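PDB 5KF0: aldehyde dehydrogenase from Burkholderia vietnamiensis, which probably catalyses the NAD(P)-dependent oxidation of aldehydes to carboxylic acids and binds NADPH. Local coordinates for residues Leu165-His170 against Ser446-Asn451; Glu86-Leu91 against Gly108-Leu113; Asp115-Ala120 against His170-Ala175; Gly193-Ala198 against Phe211-Ala216. All blocks are in the same frame, centred on the assembly; numbering follows the deposited sequence.

Interaction 1: Leu165-His170 against Ser446-Asn451; sequences LNLAAH and SFRVDN. With NDP (NADPH dihydro-nicotinamide-adenine-dinucleotide phosphate), chain E; ACT (acetate ion), chain H.
Asp450 OD1 receives two donors from helix 164-178 and makes the tight half of this contact. Asn166 ND2 reaches Asp450 OD1 tip to tip at 3.0 Å, almost straight (173°), on the syn side. His170 NE2 arrives on the anti side of Asp450 OD1 at 2.8 Å, the oxygen lying close to the imidazole plane, and both donors come from the same face of the carboxylate. The other oxygen, OD2, is engaged by a salt bridge to Arg112, while Asn166 OD1 bonds the hydroxyl of Thr116. Over the His170 ring lies the Arg448 guanidinium, NH2 above the ring centre; the two group centres are 3.8 Å apart and the planes only 17° from parallel. In the aldehyde dehydrogenase fold the 446-451 loop thereby closes onto the helix beside the nicotinamide end of the cofactor pocket. Toward the ligands the two segments meet less closely. Leu167 CD2 meets Arg448 NH1 at the guanidinium edge, 3.7 Å away. Leu167 CD1, by contrast, is pressed close to the nicotinamide, 3.3 Å from C5N of NADPH. Beyond, Arg448 NH1 gives a bent hydrogen bond (148°) to OXT of an acetate, 3.1 Å away, probably from the crystallisation liquor.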
# COMPACT_ATOMS: atom_id res chain seq x y z
N LEU A 165 15.13 -2.35 28.10
CA LEU A 165 13.93 -1.54 27.93
C LEU A 165 13.45 -1.58 26.49
O LEU A 165 12.31 -1.94 26.20
CB LEU A 165 14.19 -0.09 28.36
CG LEU A 165 14.33 0.12 29.86
CD1 LEU A 165 14.66 1.58 30.17
CD2 LEU A 165 13.06 -0.29 30.57
N ASN A 166 14.32 -1.19 25.55
CA ASN A 166 13.83 -1.01 24.19
C ASN A 166 13.51 -2.33 23.49
O ASN A 166 12.58 -2.38 22.67
CB ASN A 166 14.83 -0.21 23.36
CG ASN A 166 14.17 0.37 22.11
OD1 ASN A 166 13.04 0.87 22.17
ND2 ASN A 166 14.85 0.29 21.00
N LEU A 167 14.26 -3.40 23.78
CA LEU A 167 13.95 -4.66 23.12
C LEU A 167 12.69 -5.30 23.70
O LEU A 167 11.96 -5.99 22.99
CB LEU A 167 15.15 -5.60 23.18
CG LEU A 167 16.31 -5.03 22.35
CD1 LEU A 167 17.58 -5.86 22.60
CD2 LEU A 167 15.97 -4.97 20.84
N ALA A 168 12.40 -5.07 24.98
CA ALA A 168 11.08 -5.45 25.48
C ALA A 168 9.99 -4.63 24.80
O ALA A 168 8.94 -5.16 24.44
CB ALA A 168 11.03 -5.26 27.00
N ALA A 169 10.24 -3.33 24.60
CA ALA A 169 9.26 -2.45 23.97
C ALA A 169 8.92 -2.91 22.56
O ALA A 169 7.77 -2.78 22.12
CB ALA A 169 9.77 -1.01 23.93
N HIS A 170 9.90 -3.45 21.83
CA HIS A 170 9.64 -3.88 20.46
C HIS A 170 8.76 -5.12 20.40
O HIS A 170 8.34 -5.49 19.30
CB HIS A 170 10.97 -4.10 19.71
CG HIS A 170 11.47 -2.85 19.06
ND1 HIS A 170 10.86 -2.30 17.95
CD2 HIS A 170 12.48 -2.00 19.39
CE1 HIS A 170 11.47 -1.18 17.61
NE2 HIS A 170 12.46 -0.97 18.47
N SER A 446 25.66 -0.20 13.21
CA SER A 446 25.09 -0.06 14.55
C SER A 446 23.89 0.87 14.60
O SER A 446 23.32 1.02 15.69
CB SER A 446 26.20 0.42 15.49
OG SER A 446 27.37 -0.33 15.26
N PHE A 447 23.46 1.46 13.48
CA PHE A 447 22.33 2.38 13.48
C PHE A 447 21.00 1.63 13.39
O PHE A 447 20.84 0.73 12.56
CB PHE A 447 22.43 3.37 12.32
CG PHE A 447 21.22 4.25 12.18
CD1 PHE A 447 21.10 5.39 12.97
CD2 PHE A 447 20.20 3.93 11.31
CE1 PHE A 447 19.97 6.20 12.87
CE2 PHE A 447 19.07 4.74 11.21
CZ PHE A 447 18.97 5.87 11.99
N ARG A 448 20.04 2.04 14.22
CA ARG A 448 18.66 1.60 14.14
C ARG A 448 17.75 2.75 14.57
O ARG A 448 18.04 3.45 15.53
CB ARG A 448 18.39 0.39 15.05
CG ARG A 448 16.92 -0.09 15.02
CD ARG A 448 16.71 -1.26 15.97
NE ARG A 448 15.37 -1.80 15.85
CZ ARG A 448 14.91 -2.83 16.56
NH1 ARG A 448 15.68 -3.40 17.48
NH2 ARG A 448 13.69 -3.29 16.33
N VAL A 449 16.66 2.94 13.83
CA VAL A 449 15.58 3.83 14.24
C VAL A 449 14.33 2.97 14.37
O VAL A 449 14.14 2.00 13.61
CB VAL A 449 15.42 5.02 13.26
CG1 VAL A 449 15.20 4.55 11.83
CG2 VAL A 449 14.33 5.98 13.71
N ASP A 450 13.49 3.27 15.36
CA ASP A 450 12.62 2.20 15.86
C ASP A 450 11.43 1.89 14.98
O ASP A 450 10.77 0.87 15.22
CB ASP A 450 12.19 2.54 17.29
CG ASP A 450 13.36 2.48 18.24
OD1 ASP A 450 13.92 1.38 18.41
OD2 ASP A 450 13.73 3.52 18.81
N ASN A 451 11.13 2.69 13.95
CA ASN A 451 10.08 2.30 13.02
C ASN A 451 10.57 1.41 11.89
O ASN A 451 9.75 0.79 11.21
CB ASN A 451 9.39 3.54 12.42
CG ASN A 451 10.34 4.38 11.60
OD1 ASN A 451 11.54 4.45 11.88
ND2 ASN A 451 9.81 5.05 10.57
PA NDP E . 20.83 -15.00 25.96
O1A NDP E . 20.54 -15.84 24.76
O2A NDP E . 21.90 -15.61 26.86
O5B NDP E . 19.53 -14.72 26.83
C5B NDP E . 18.45 -13.99 26.19
C4B NDP E . 17.16 -14.32 26.90
O4B NDP E . 16.81 -15.70 26.64
C3B NDP E . 17.20 -14.17 28.42
O3B NDP E . 15.93 -13.74 28.91
C2B NDP E . 17.46 -15.61 28.87
O2B NDP E . 17.03 -15.91 30.21
C1B NDP E . 16.56 -16.33 27.88
N9A NDP E . 16.85 -17.76 27.74
C8A NDP E . 18.05 -18.38 27.54
N7A NDP E . 17.96 -19.68 27.40
C5A NDP E . 16.60 -19.93 27.51
C6A NDP E . 15.84 -21.12 27.43
N6A NDP E . 16.37 -22.33 27.25
N1A NDP E . 14.50 -21.01 27.57
C2A NDP E . 13.97 -19.81 27.77
N3A NDP E . 14.58 -18.62 27.87
C4A NDP E . 15.90 -18.76 27.73
O3 NDP E . 21.29 -13.56 25.47
PN NDP E . 21.83 -12.28 26.25
O1N NDP E . 20.84 -11.86 27.28
O2N NDP E . 23.21 -12.61 26.75
O5D NDP E . 21.91 -11.15 25.14
C5D NDP E . 22.95 -11.03 24.16
C4D NDP E . 22.50 -11.68 22.88
O4D NDP E . 21.28 -11.04 22.41
C3D NDP E . 23.52 -11.53 21.75
O3D NDP E . 23.67 -12.73 20.99
C2D NDP E . 22.94 -10.39 20.93
O2D NDP E . 23.36 -10.30 19.57
C1D NDP E . 21.45 -10.67 21.06
N1N NDP E . 20.72 -9.45 20.75
C2N NDP E . 19.87 -9.37 19.67
C3N NDP E . 19.31 -8.21 19.27
C7N NDP E . 18.32 -8.14 18.15
O7N NDP E . 17.43 -7.29 18.22
N7N NDP E . 18.48 -8.95 17.10
C4N NDP E . 19.70 -6.93 19.92
C5N NDP E . 20.33 -7.18 21.25
C6N NDP E . 20.85 -8.35 21.55
P2B NDP E . 18.01 -15.66 31.50
O1X NDP E . 19.21 -14.92 31.02
O2X NDP E . 17.11 -14.95 32.47
O3X NDP E . 18.36 -17.02 32.05
C ACT H . 19.13 -1.77 18.57
O ACT H . 19.61 -0.60 18.66
OXT ACT H . 17.95 -1.94 18.96
CH3 ACT H . 19.91 -2.92 18.02

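Interaction 2: Glu86-Leu91 against Gly108-Leu113; sequences ERFDEL and GEVTRL. With ACT (acetate ion), chain H.
Phe88 turns CG anti to its backbone N (chi1 -174°), and Val110 sets CG1 anti to its own N (chi1 -179°), a pairing that brings a valine methyl against the phenylalanine ring. Val110 CG1 presses on the rim, 3.5 Å from Phe88 CD1. Val110 CB stands over the same face in a CH-pi contact, 4.2 Å from the Phe88 ring centroid, displaced from the centre toward the CE1 side. At the ring edge, near its plane, Thr111 OG1 lies 3.5 Å from Phe88 CE1; this hydroxyl is already hydrogen-bonded to the carbonyl of Arg107 one turn back. The other valine branch serves the neighbouring turn of the opposing helix, with Val110 CG2 at 3.8 Å from Leu91 CB. One turn after Val110, Leu113 CD2 meets Leu91 CD1 at 4.1 Å, the two leucines crossing at about a right angle.

Here two consecutive helices, 88-99 and 103-123, pack through apolar side chains, with no hydrogen bond between the two segments. Leu91 also touches Ile196 of helix 192-202, while Val110 and Leu113 lean on helix 164-178, so the leucine end is enclosed by further helices and the Thr111 end is more open to solvent. At the start of helix 88-99, on the side that meets helix 192-202, Arg87 grips Glu90 side-on in a salt bridge: Arg87 NE bonds Glu90 OE1 at 2.9 Å, from above the carboxylate plane, and Arg87 NH2 bonds Glu90 OE2 at 2.8 Å on the syn side. Arg87 NH1 has a second acidic partner in Glu199 of that helix.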
# COMPACT_ATOMS: atom_id res chain seq x y z
N GLU A 86 7.63 10.94 32.42
CA GLU A 86 7.62 11.37 33.82
C GLU A 86 8.71 10.67 34.62
O GLU A 86 9.31 11.28 35.52
CB GLU A 86 6.26 11.11 34.45
CG GLU A 86 5.17 12.06 34.00
CD GLU A 86 3.82 11.75 34.63
OE1 GLU A 86 3.75 10.83 35.48
OE2 GLU A 86 2.83 12.42 34.27
N ARG A 87 8.98 9.40 34.32
CA ARG A 87 9.89 8.57 35.10
C ARG A 87 11.22 8.37 34.38
O ARG A 87 11.91 7.37 34.62
CB ARG A 87 9.22 7.24 35.42
CG ARG A 87 7.93 7.43 36.23
CD ARG A 87 7.18 6.12 36.46
NE ARG A 87 7.90 5.23 37.36
CZ ARG A 87 7.37 4.14 37.91
NH1 ARG A 87 6.11 3.82 37.66
NH2 ARG A 87 8.09 3.39 38.73
N PHE A 88 11.59 9.33 33.53
CA PHE A 88 12.74 9.18 32.64
C PHE A 88 14.02 8.90 33.42
O PHE A 88 14.75 7.94 33.11
CB PHE A 88 12.88 10.45 31.80
CG PHE A 88 13.94 10.37 30.73
CD1 PHE A 88 13.60 10.02 29.43
CD2 PHE A 88 15.26 10.66 31.03
CE1 PHE A 88 14.57 9.95 28.45
CE2 PHE A 88 16.24 10.59 30.04
CZ PHE A 88 15.90 10.23 28.76
N ASP A 89 14.31 9.72 34.43
CA ASP A 89 15.55 9.54 35.19
C ASP A 89 15.54 8.25 36.00
O ASP A 89 16.59 7.62 36.18
CB ASP A 89 15.79 10.74 36.10
CG ASP A 89 15.99 12.03 35.32
OD1 ASP A 89 16.58 11.99 34.24
OD2 ASP A 89 15.55 13.10 35.80
N GLU A 90 14.37 7.84 36.50
CA GLU A 90 14.28 6.58 37.22
C GLU A 90 14.60 5.41 36.31
O GLU A 90 15.38 4.51 36.67
CB GLU A 90 12.88 6.44 37.82
CG GLU A 90 12.60 5.09 38.45
CD GLU A 90 11.14 4.94 38.84
OE1 GLU A 90 10.36 5.91 38.68
OE2 GLU A 90 10.77 3.85 39.31
N LEU A 91 14.00 5.40 35.11
CA LEU A 91 14.28 4.33 34.15
C LEU A 91 15.74 4.31 33.76
O LEU A 91 16.36 3.23 33.67
CB LEU A 91 13.39 4.51 32.92
CG LEU A 91 11.93 4.10 33.17
CD1 LEU A 91 11.00 4.76 32.16
CD2 LEU A 91 11.80 2.58 33.13
N GLY A 108 19.84 7.50 26.56
CA GLY A 108 19.52 7.31 25.16
C GLY A 108 18.56 6.16 24.93
O GLY A 108 17.69 6.23 24.05
N GLU A 109 18.71 5.08 25.70
CA GLU A 109 17.79 3.95 25.51
C GLU A 109 16.40 4.28 26.03
O GLU A 109 15.40 3.82 25.45
CB GLU A 109 18.32 2.68 26.19
CG GLU A 109 17.37 1.50 25.95
CD GLU A 109 17.85 0.17 26.48
OE1 GLU A 109 19.04 0.01 26.81
OE2 GLU A 109 16.99 -0.75 26.56
N VAL A 110 16.29 5.06 27.11
CA VAL A 110 14.96 5.46 27.57
C VAL A 110 14.28 6.33 26.51
O VAL A 110 13.08 6.21 26.27
CB VAL A 110 15.05 6.17 28.94
CG1 VAL A 110 13.65 6.57 29.43
CG2 VAL A 110 15.72 5.24 29.96
N THR A 111 15.04 7.20 25.85
CA THR A 111 14.46 7.96 24.74
C THR A 111 13.94 7.02 23.65
O THR A 111 12.86 7.24 23.10
CB THR A 111 15.50 8.93 24.17
OG1 THR A 111 15.88 9.86 25.19
CG2 THR A 111 14.94 9.68 22.96
N ARG A 112 14.68 5.95 23.37
CA ARG A 112 14.25 4.98 22.37
C ARG A 112 13.01 4.23 22.82
O ARG A 112 12.11 3.95 22.01
CB ARG A 112 15.39 3.98 22.10
CG ARG A 112 16.60 4.59 21.43
CD ARG A 112 16.42 4.69 19.93
NE ARG A 112 16.19 3.38 19.31
CZ ARG A 112 17.15 2.49 19.08
NH1 ARG A 112 18.41 2.77 19.40
NH2 ARG A 112 16.85 1.32 18.53
N LEU A 113 12.95 3.87 24.10
CA LEU A 113 11.76 3.22 24.67
C LEU A 113 10.52 4.05 24.40
O LEU A 113 9.48 3.54 23.97
CB LEU A 113 11.95 3.03 26.18
CG LEU A 113 10.69 2.75 27.02
CD1 LEU A 113 10.09 1.38 26.70
CD2 LEU A 113 10.98 2.87 28.52
C ACT H . 19.13 -1.77 18.57
O ACT H . 19.61 -0.60 18.66
OXT ACT H . 17.95 -1.94 18.96
CH3 ACT H . 19.91 -2.92 18.02

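Interaction 3: Asp115-Ala120 against His170-Ala175; sequences DTFRVA and HKVAPA
Thr116 lays its CG2 methyl squarely over the imidazole of His170, 3.8 Å from the ring centroid and only 6° off the normal. With CG2 anti to the backbone N and OG1 beside that N (chi1 -62°), the methyl takes the ring face while Thr116 OG1 lies 3.4 Å from His170 NE2. Both polar groups also have hydrogen-bond partners outside the two segments: Thr116 OG1 with Asn166 OD1 and the Arg112 carbonyl, His170 NE2 with Asp450.

One residue on, the aromatic partner changes sides. Ala173 CB sits over the centre of the Phe117 ring, 3.8 Å from its centroid and almost exactly on the ring normal, nearly equally far from all six ring carbons. Val172 CG1 comes in obliquely to Phe117 CZ at 4.0 Å. The same Ala173 methyl, CB, touches Ala120 CB at 3.6 Å, so it is held between the phenylalanine face and the next turn of helix 103-123. Phe117 is further fixed by an edge-to-face contact with Phe84 of helix 70-86.

Small residues allow the segments to come close, their axes 8.9 Å apart and running nearly parallel at 22°. Helix 164-178 is kinked within residues 170-175, since the nitrogens of Lys171 and Pro174 make no bond to the preceding turn; the proline ring nitrogen has no hydrogen to give. This helix is the connection between the parallel strands 155-158 and 182-185, and the contact packs helix 103-123 onto this beta-alpha-beta crossover of the Rossmann-like cofactor-binding domain of aldehyde dehydrogenases.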
# COMPACT_ATOMS: atom_id res chain seq x y z
N ASP A 115 10.26 6.45 22.07
CA ASP A 115 10.09 6.46 20.61
C ASP A 115 9.34 5.22 20.14
O ASP A 115 8.42 5.31 19.31
CB ASP A 115 11.46 6.51 19.90
CG ASP A 115 12.16 7.86 20.00
OD1 ASP A 115 11.54 8.88 20.35
OD2 ASP A 115 13.38 7.90 19.69
N THR A 116 9.72 4.05 20.65
CA THR A 116 9.11 2.80 20.20
C THR A 116 7.63 2.74 20.57
O THR A 116 6.79 2.37 19.74
CB THR A 116 9.89 1.62 20.79
OG1 THR A 116 11.24 1.66 20.30
CG2 THR A 116 9.26 0.27 20.41
N PHE A 117 7.28 3.13 21.80
CA PHE A 117 5.87 3.18 22.17
C PHE A 117 5.11 4.23 21.37
O PHE A 117 3.92 4.03 21.07
CB PHE A 117 5.71 3.42 23.67
CG PHE A 117 5.72 2.16 24.48
CD1 PHE A 117 6.90 1.45 24.68
CD2 PHE A 117 4.54 1.66 25.03
CE1 PHE A 117 6.89 0.25 25.41
CE2 PHE A 117 4.54 0.48 25.77
CZ PHE A 117 5.71 -0.22 25.96
N ARG A 118 5.75 5.35 21.03
CA ARG A 118 5.05 6.36 20.25
C ARG A 118 4.75 5.87 18.84
O ARG A 118 3.66 6.13 18.31
CB ARG A 118 5.85 7.66 20.21
CG ARG A 118 5.11 8.72 19.44
CD ARG A 118 5.64 10.11 19.66
NE ARG A 118 4.69 11.05 19.09
CZ ARG A 118 4.86 12.36 19.04
NH1 ARG A 118 5.95 12.93 19.55
NH2 ARG A 118 3.92 13.11 18.49
N VAL A 119 5.70 5.16 18.21
CA VAL A 119 5.40 4.57 16.90
C VAL A 119 4.22 3.61 17.02
O VAL A 119 3.32 3.58 16.16
CB VAL A 119 6.63 3.87 16.30
CG1 VAL A 119 6.27 3.18 14.98
CG2 VAL A 119 7.77 4.83 16.09
N ALA A 120 4.22 2.79 18.07
CA ALA A 120 3.12 1.85 18.26
C ALA A 120 1.79 2.59 18.46
O ALA A 120 0.75 2.14 17.96
CB ALA A 120 3.40 0.93 19.45
N HIS A 170 9.90 -3.45 21.83
CA HIS A 170 9.64 -3.88 20.46
C HIS A 170 8.76 -5.12 20.40
O HIS A 170 8.34 -5.49 19.30
CB HIS A 170 10.97 -4.10 19.71
CG HIS A 170 11.47 -2.85 19.06
ND1 HIS A 170 10.86 -2.30 17.95
CD2 HIS A 170 12.48 -2.00 19.39
CE1 HIS A 170 11.47 -1.18 17.61
NE2 HIS A 170 12.46 -0.97 18.47
N LYS A 171 8.46 -5.76 21.53
CA LYS A 171 7.46 -6.81 21.59
C LYS A 171 6.18 -6.36 22.27
O LYS A 171 5.08 -6.56 21.74
CB LYS A 171 8.03 -8.05 22.31
CG LYS A 171 9.36 -8.53 21.69
CD LYS A 171 9.84 -9.85 22.32
CE LYS A 171 11.29 -10.15 21.89
NZ LYS A 171 11.41 -10.36 20.41
N VAL A 172 6.31 -5.70 23.43
CA VAL A 172 5.16 -5.27 24.23
C VAL A 172 4.32 -4.26 23.46
O VAL A 172 3.09 -4.36 23.41
CB VAL A 172 5.64 -4.68 25.56
CG1 VAL A 172 4.50 -3.97 26.30
CG2 VAL A 172 6.26 -5.77 26.43
N ALA A 173 4.97 -3.22 22.91
CA ALA A 173 4.19 -2.14 22.30
C ALA A 173 3.41 -2.61 21.08
O ALA A 173 2.21 -2.28 20.99
CB ALA A 173 5.11 -0.95 21.97
N PRO A 174 3.98 -3.37 20.15
CA PRO A 174 3.16 -3.89 19.04
C PRO A 174 2.10 -4.87 19.49
O PRO A 174 1.01 -4.91 18.90
CB PRO A 174 4.17 -4.56 18.10
CG PRO A 174 5.52 -4.31 18.66
CD PRO A 174 5.41 -3.70 20.01
N ALA A 175 2.37 -5.66 20.53
CA ALA A 175 1.35 -6.58 21.03
C ALA A 175 0.13 -5.81 21.49
O ALA A 175 -1.01 -6.21 21.20
CB ALA A 175 1.92 -7.43 22.17

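Interaction 4: Gly193-Ala198 against Phe211-Ala216; sequences GALIIA and FSVLPA
Val213 carries most of the apolar contact, spreading its two methyls over three side chains of the helix. Val213 CG1, anti to the backbone N (chi1 177°), meets Ala194 CB at 3.9 Å and Leu195 CD2 at 3.8 Å. Val213 CG2 presses on Ala198 CB at 3.6 Å. Ala194 and Ala198, one turn apart, thus receive the valine between them, and their short side chains let helix and strand approach to 8.8 Å between axes. Leu195 crosses the valine obliquely and sends its second methyl, CD1, to Pro215 CG at 4.2 Å, carrying the packing past the end of the strand.

These elements belong to a beta-alpha-beta unit of the cofactor-binding domain: strand 182-185, helix 192-202 and then strand 211-213, parallel to the first strand and beside it in the sheet. Helix and second strand run in roughly opposite directions, at 152°.

A second kind of contact sets the ring of Phe211 against the end of the helical segment. Its CG lies between the backbone N and the carbonyl carbon (chi1 73°). Phe211 CZ lies 3.6 Å from Ala198 O, which approaches the ring obliquely, and Phe211 CE1 lies 4.1 Å from Ala198 CB.

Hydrogen bonds do not join the two segments; they tie each to its surroundings. Gly193 N bonds Glu98, whereas Ser212 OG, on the far side of the strand, takes the backbone N of Ala19. Farther along, Ala216 touches the NADPH, and its carbonyl O bonds Lys185 NZ.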
# COMPACT_ATOMS: atom_id res chain seq x y z
N GLY A 193 13.82 -2.96 34.61
CA GLY A 193 13.19 -2.12 33.59
C GLY A 193 11.86 -2.67 33.12
O GLY A 193 10.86 -1.95 33.06
N ALA A 194 11.82 -3.97 32.81
CA ALA A 194 10.58 -4.62 32.39
C ALA A 194 9.51 -4.54 33.48
O ALA A 194 8.31 -4.41 33.17
CB ALA A 194 10.85 -6.08 32.02
N LEU A 195 9.91 -4.62 34.75
CA LEU A 195 8.93 -4.53 35.84
C LEU A 195 8.44 -3.11 36.05
O LEU A 195 7.33 -2.91 36.55
CB LEU A 195 9.53 -5.09 37.13
CG LEU A 195 9.84 -6.58 37.04
CD1 LEU A 195 10.63 -7.02 38.27
CD2 LEU A 195 8.57 -7.43 36.89
N ILE A 196 9.23 -2.10 35.68
CA ILE A 196 8.70 -0.73 35.71
C ILE A 196 7.71 -0.53 34.56
O ILE A 196 6.64 0.08 34.74
CB ILE A 196 9.84 0.30 35.66
CG1 ILE A 196 10.69 0.22 36.94
CG2 ILE A 196 9.27 1.71 35.50
CD1 ILE A 196 11.98 1.00 36.84
N ILE A 197 8.03 -1.05 33.38
CA ILE A 197 7.06 -1.07 32.27
C ILE A 197 5.77 -1.74 32.73
O ILE A 197 4.67 -1.22 32.50
CB ILE A 197 7.66 -1.78 31.04
CG1 ILE A 197 8.82 -0.97 30.45
CG2 ILE A 197 6.59 -2.02 29.99
CD1 ILE A 197 9.50 -1.63 29.25
N ALA A 198 5.89 -2.88 33.43
CA ALA A 198 4.70 -3.59 33.92
C ALA A 198 3.91 -2.75 34.91
O ALA A 198 2.67 -2.74 34.88
CB ALA A 198 5.11 -4.92 34.55
N PHE A 211 -1.59 -8.86 30.27
CA PHE A 211 -0.15 -8.99 30.35
C PHE A 211 0.28 -9.63 31.66
O PHE A 211 -0.39 -9.51 32.69
CB PHE A 211 0.54 -7.63 30.18
CG PHE A 211 0.41 -6.72 31.38
CD1 PHE A 211 1.41 -6.66 32.33
CD2 PHE A 211 -0.71 -5.89 31.52
CE1 PHE A 211 1.29 -5.82 33.43
CE2 PHE A 211 -0.83 -5.02 32.61
CZ PHE A 211 0.18 -4.99 33.57
N SER A 212 1.40 -10.34 31.59
CA SER A 212 2.18 -10.73 32.74
C SER A 212 3.64 -10.45 32.42
O SER A 212 4.07 -10.59 31.27
CB SER A 212 1.99 -12.22 33.10
OG SER A 212 0.65 -12.47 33.52
N VAL A 213 4.41 -10.04 33.43
CA VAL A 213 5.85 -9.87 33.29
C VAL A 213 6.49 -10.69 34.41
O VAL A 213 6.33 -10.36 35.59
CB VAL A 213 6.29 -8.39 33.35
CG1 VAL A 213 7.82 -8.28 33.26
CG2 VAL A 213 5.63 -7.60 32.20
N LEU A 214 7.17 -11.77 34.04
CA LEU A 214 7.58 -12.80 34.99
C LEU A 214 9.07 -13.05 34.89
O LEU A 214 9.52 -13.71 33.93
CB LEU A 214 6.82 -14.10 34.74
CG LEU A 214 5.29 -14.06 34.84
CD1 LEU A 214 4.73 -15.45 34.56
CD2 LEU A 214 4.85 -13.58 36.21
N PRO A 215 9.87 -12.59 35.84
CA PRO A 215 11.28 -12.99 35.87
C PRO A 215 11.39 -14.49 36.12
O PRO A 215 10.68 -15.04 36.96
CB PRO A 215 11.85 -12.18 37.05
CG PRO A 215 10.85 -11.06 37.29
CD PRO A 215 9.52 -11.66 36.93
N ALA A 216 12.27 -15.14 35.37
CA ALA A 216 12.50 -16.57 35.51
C ALA A 216 13.82 -16.90 34.83
O ALA A 216 14.11 -16.36 33.76
CB ALA A 216 11.37 -17.40 34.89

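In the fold
Helix 164-178 runs through the middle of the set. Interactions 1 and 3 share its His170 and have centres about 9 Å apart, and Asn166 OD1 to Thr116 OG1, 2.7 Å, bonds one to the other. Interaction 2, about 13 Å from interaction 1 between centres, joins it by the salt bridge from Arg112 NE to Asp450 OD2 and by Glu109 OE2, 2.9 Å from Asn166 N. Interaction 4 is nested within the chain loop that interaction 1 closes; it touches that contact through Leu165 and Gly193, and interaction 2 through Ile196 against Leu91. Two of the contacts reach NADPH, interaction 1 through Leu167 and interaction 4 through Ala216.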